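Local coordinates for probable antibiotics synthesis protein (Thermus thermophilus, PDB 1V70) that is of uncertain function but belongs to the cupin family, probably binds a metal ion and may take part in antibiotic synthesis, at residues A[61-65]-A[66-70]. Sequence-based numbering, arbitrary orientation.
Sequences VVRVG and EEEAL
Arg63 and Glu68 face each other across a tight antiparallel hairpin, touching through their aliphatic parts, Arg63 CG lying 4.0 Å from Glu68 CG. Their charged ends then part. The arginine chain bends at chi2 (-91°) and runs toward the turn, where Arg63 NE donates to the carbonyl O of Gly65 at 2.6 Å, a bond lying in the carbonyl plane but tilted from that of the guanidinium; NH2 adds a weak second bond to the same oxygen. The Glu68 carboxylate, turned 72° from the guanidinium plane, instead forms a salt bridge with Arg88 on the neighbouring strand. On this same face CG1 of Val61 rests 4.0 Å from Glu68 OE2, while Val61 and Leu70, the latter in the conformer described, lie side by side, Val61 CG2 against Leu70 CD2 at 3.5 Å.

The other face is apolar toward the middle: in the conformer described, CG1 of Val62, set between backbone N and carbonyl carbon (chi1 57°), meets Ala69 CB at 3.7 Å. Val62 and Val64 also pack on strand 75-79 and on Met1 of the second subunit, and Ala69 on its Ile3; that Met1 N is hydrogen-bonded to the Glu67 carboxylate.

Paired backbone bonds join Val62 with Ala69 and Val64 with Glu67, the latter pair framing a type II' turn in which Gly65 takes the positive phi that suits glycine. Within this hairpin with its two-residue loop, at the edge of the cupin's smaller sheet, Arg63 is bonded to the turn backbone and Glu68 is paired with Arg88, so the two opposite charges do not bond to each other.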
ATOM      1  N   VAL A  61      15.567   1.414   8.055  1.00 11.65           N
ATOM      2  CA  VAL A  61      15.558   2.632   8.844  1.00 12.37           C
ATOM      3  C   VAL A  61      14.965   3.690   7.926  1.00 12.08           C
ATOM      4  O   VAL A  61      15.527   3.994   6.870  1.00 13.69           O
ATOM      5  CB  VAL A  61      16.977   3.067   9.256  1.00 13.35           C
ATOM      6  CG1 VAL A  61      16.912   4.400   9.992  1.00 14.47           C
ATOM      7  CG2 VAL A  61      17.613   2.009  10.145  1.00 16.02           C
ATOM      8  N   VAL A  62      13.814   4.223   8.308  1.00 10.64           N
ATOM      9  CA  VAL A  62      13.163   5.257   7.516  1.00 10.80           C
ATOM     10  C   VAL A  62      13.440   6.615   8.144  1.00 11.19           C
ATOM     11  O   VAL A  62      13.373   6.771   9.366  1.00 11.82           O
ATOM     12  CB  VAL A  62      11.623   5.033   7.426  1.00 10.49           C
ATOM     13  CG1 VAL A  62      11.019   4.969   8.816  0.50 13.15           C
ATOM     14  CG2 VAL A  62      10.980   6.146   6.614  0.50  9.25           C
ATOM     15  N   ARG A  63      13.777   7.589   7.307  1.00 10.42           N
ATOM     16  CA  ARG A  63      14.046   8.940   7.779  1.00 10.58           C
ATOM     17  C   ARG A  63      13.009   9.874   7.179  1.00 10.45           C
ATOM     18  O   ARG A  63      12.772   9.858   5.967  1.00 11.18           O
ATOM     19  CB  ARG A  63      15.457   9.379   7.357  1.00 11.98           C
ATOM     20  CG  ARG A  63      15.870  10.786   7.813  1.00 13.44           C
ATOM     21  CD  ARG A  63      15.512  11.853   6.785  1.00 16.02           C
ATOM     22  NE  ARG A  63      15.862  13.203   7.236  1.00 16.76           N
ATOM     23  CZ  ARG A  63      17.098  13.693   7.313  1.00 16.33           C
ATOM     24  NH1 ARG A  63      18.147  12.958   6.965  1.00 17.44           N
ATOM     25  NH2 ARG A  63      17.286  14.933   7.749  1.00 15.40           N
ATOM     26  N   VAL A  64      12.366  10.660   8.034  1.00 10.37           N
ATOM     27  CA  VAL A  64      11.381  11.636   7.588  1.00 11.69           C
ATOM     28  C   VAL A  64      11.606  12.880   8.430  1.00 12.23           C
ATOM     29  O   VAL A  64      11.443  12.848   9.650  1.00 13.27           O
ATOM     30  CB  VAL A  64       9.929  11.147   7.791  1.00 11.77           C
ATOM     31  CG1 VAL A  64       8.956  12.234   7.358  1.00 13.05           C
ATOM     32  CG2 VAL A  64       9.689   9.874   6.988  1.00 12.97           C
ATOM     33  N   GLY A  65      11.997  13.968   7.780  1.00 12.60           N
ATOM     34  CA  GLY A  65      12.252  15.192   8.517  1.00 13.39           C
ATOM     35  C   GLY A  65      13.426  14.999   9.458  1.00 14.37           C
ATOM     36  O   GLY A  65      14.471  14.492   9.056  1.00 14.72           O
ATOM     37  N   GLU A  66      13.249  15.378  10.720  1.00 15.13           N
ATOM     38  CA  GLU A  66      14.332  15.255  11.707  1.00 17.02           C
ATOM     39  C   GLU A  66      14.176  14.012  12.593  1.00 17.28           C
ATOM     40  O   GLU A  66      14.701  13.961  13.696  1.00 19.12           O
ATOM     41  CB  GLU A  66      14.357  16.516  12.593  1.00 19.55           C
ATOM     42  CG  GLU A  66      14.186  17.812  11.784  1.00 22.62           C
ATOM     43  CD  GLU A  66      14.410  19.037  12.657  1.00 25.62           C
ATOM     44  OE1 GLU A  66      14.286  18.941  13.874  1.00 28.62           O
ATOM     45  OE2 GLU A  66      14.678  20.096  12.102  1.00 25.94           O
ATOM     46  N   GLU A  67      13.467  13.000  12.101  1.00 14.65           N
ATOM     47  CA  GLU A  67      13.260  11.780  12.872  1.00 12.62           C
ATOM     48  C   GLU A  67      13.537  10.527  12.041  1.00 11.76           C
ATOM     49  O   GLU A  67      13.367  10.528  10.821  1.00 12.47           O
ATOM     50  CB  GLU A  67      11.813  11.744  13.381  1.00 14.28           C
ATOM     51  CG  GLU A  67      11.496  10.659  14.404  1.00 16.07           C
ATOM     52  CD  GLU A  67      10.021  10.630  14.773  1.00 18.19           C
ATOM     53  OE1 GLU A  67       9.688  10.787  15.970  1.00 17.80           O
ATOM     54  OE2 GLU A  67       9.187  10.449  13.860  1.00 19.11           O
ATOM     55  N   GLU A  68      13.977   9.468  12.712  1.00 10.83           N
ATOM     56  CA  GLU A  68      14.229   8.184  12.068  1.00 11.81           C
ATOM     57  C   GLU A  68      13.460   7.120  12.836  1.00 11.41           C
ATOM     58  O   GLU A  68      13.194   7.268  14.034  1.00 12.33           O
ATOM     59  CB  GLU A  68      15.717   7.833  12.074  1.00 14.03           C
ATOM     60  CG  GLU A  68      16.562   8.702  11.169  1.00 16.70           C
ATOM     61  CD  GLU A  68      17.991   8.214  11.083  1.00 20.61           C
ATOM     62  OE1 GLU A  68      18.609   8.012  12.147  1.00 23.24           O
ATOM     63  OE2 GLU A  68      18.493   8.035   9.956  1.00 23.24           O
ATOM     64  N   ALA A  69      13.103   6.048  12.142  1.00 11.33           N
ATOM     65  CA  ALA A  69      12.360   4.958  12.750  1.00 10.96           C
ATOM     66  C   ALA A  69      12.783   3.629  12.156  1.00 11.25           C
ATOM     67  O   ALA A  69      13.254   3.565  11.015  1.00 12.55           O
ATOM     68  CB  ALA A  69      10.865   5.163  12.530  1.00 12.41           C
ATOM     69  N   LEU A  70      12.632   2.572  12.943  1.00 11.05           N
ATOM     70  CA  LEU A  70      12.945   1.228  12.486  1.00 12.03           C
ATOM     71  C   LEU A  70      11.614   0.659  12.023  1.00 12.01           C
ATOM     72  O   LEU A  70      10.708   0.426  12.825  1.00 12.68           O
ATOM     73  CB  LEU A  70      13.521   0.386  13.628  1.00 14.01           C
ATOM     74  CG  LEU A  70      14.897   0.810  14.144  0.50 15.97           C
ATOM     75  CD1 LEU A  70      15.361  -0.176  15.204  0.50 16.93           C
ATOM     76  CD2 LEU A  70      15.892   0.856  12.993  0.50 16.85           C
TER
HETATM   77  O   HOH W   1      17.215   6.451   7.136  1.00 43.53           O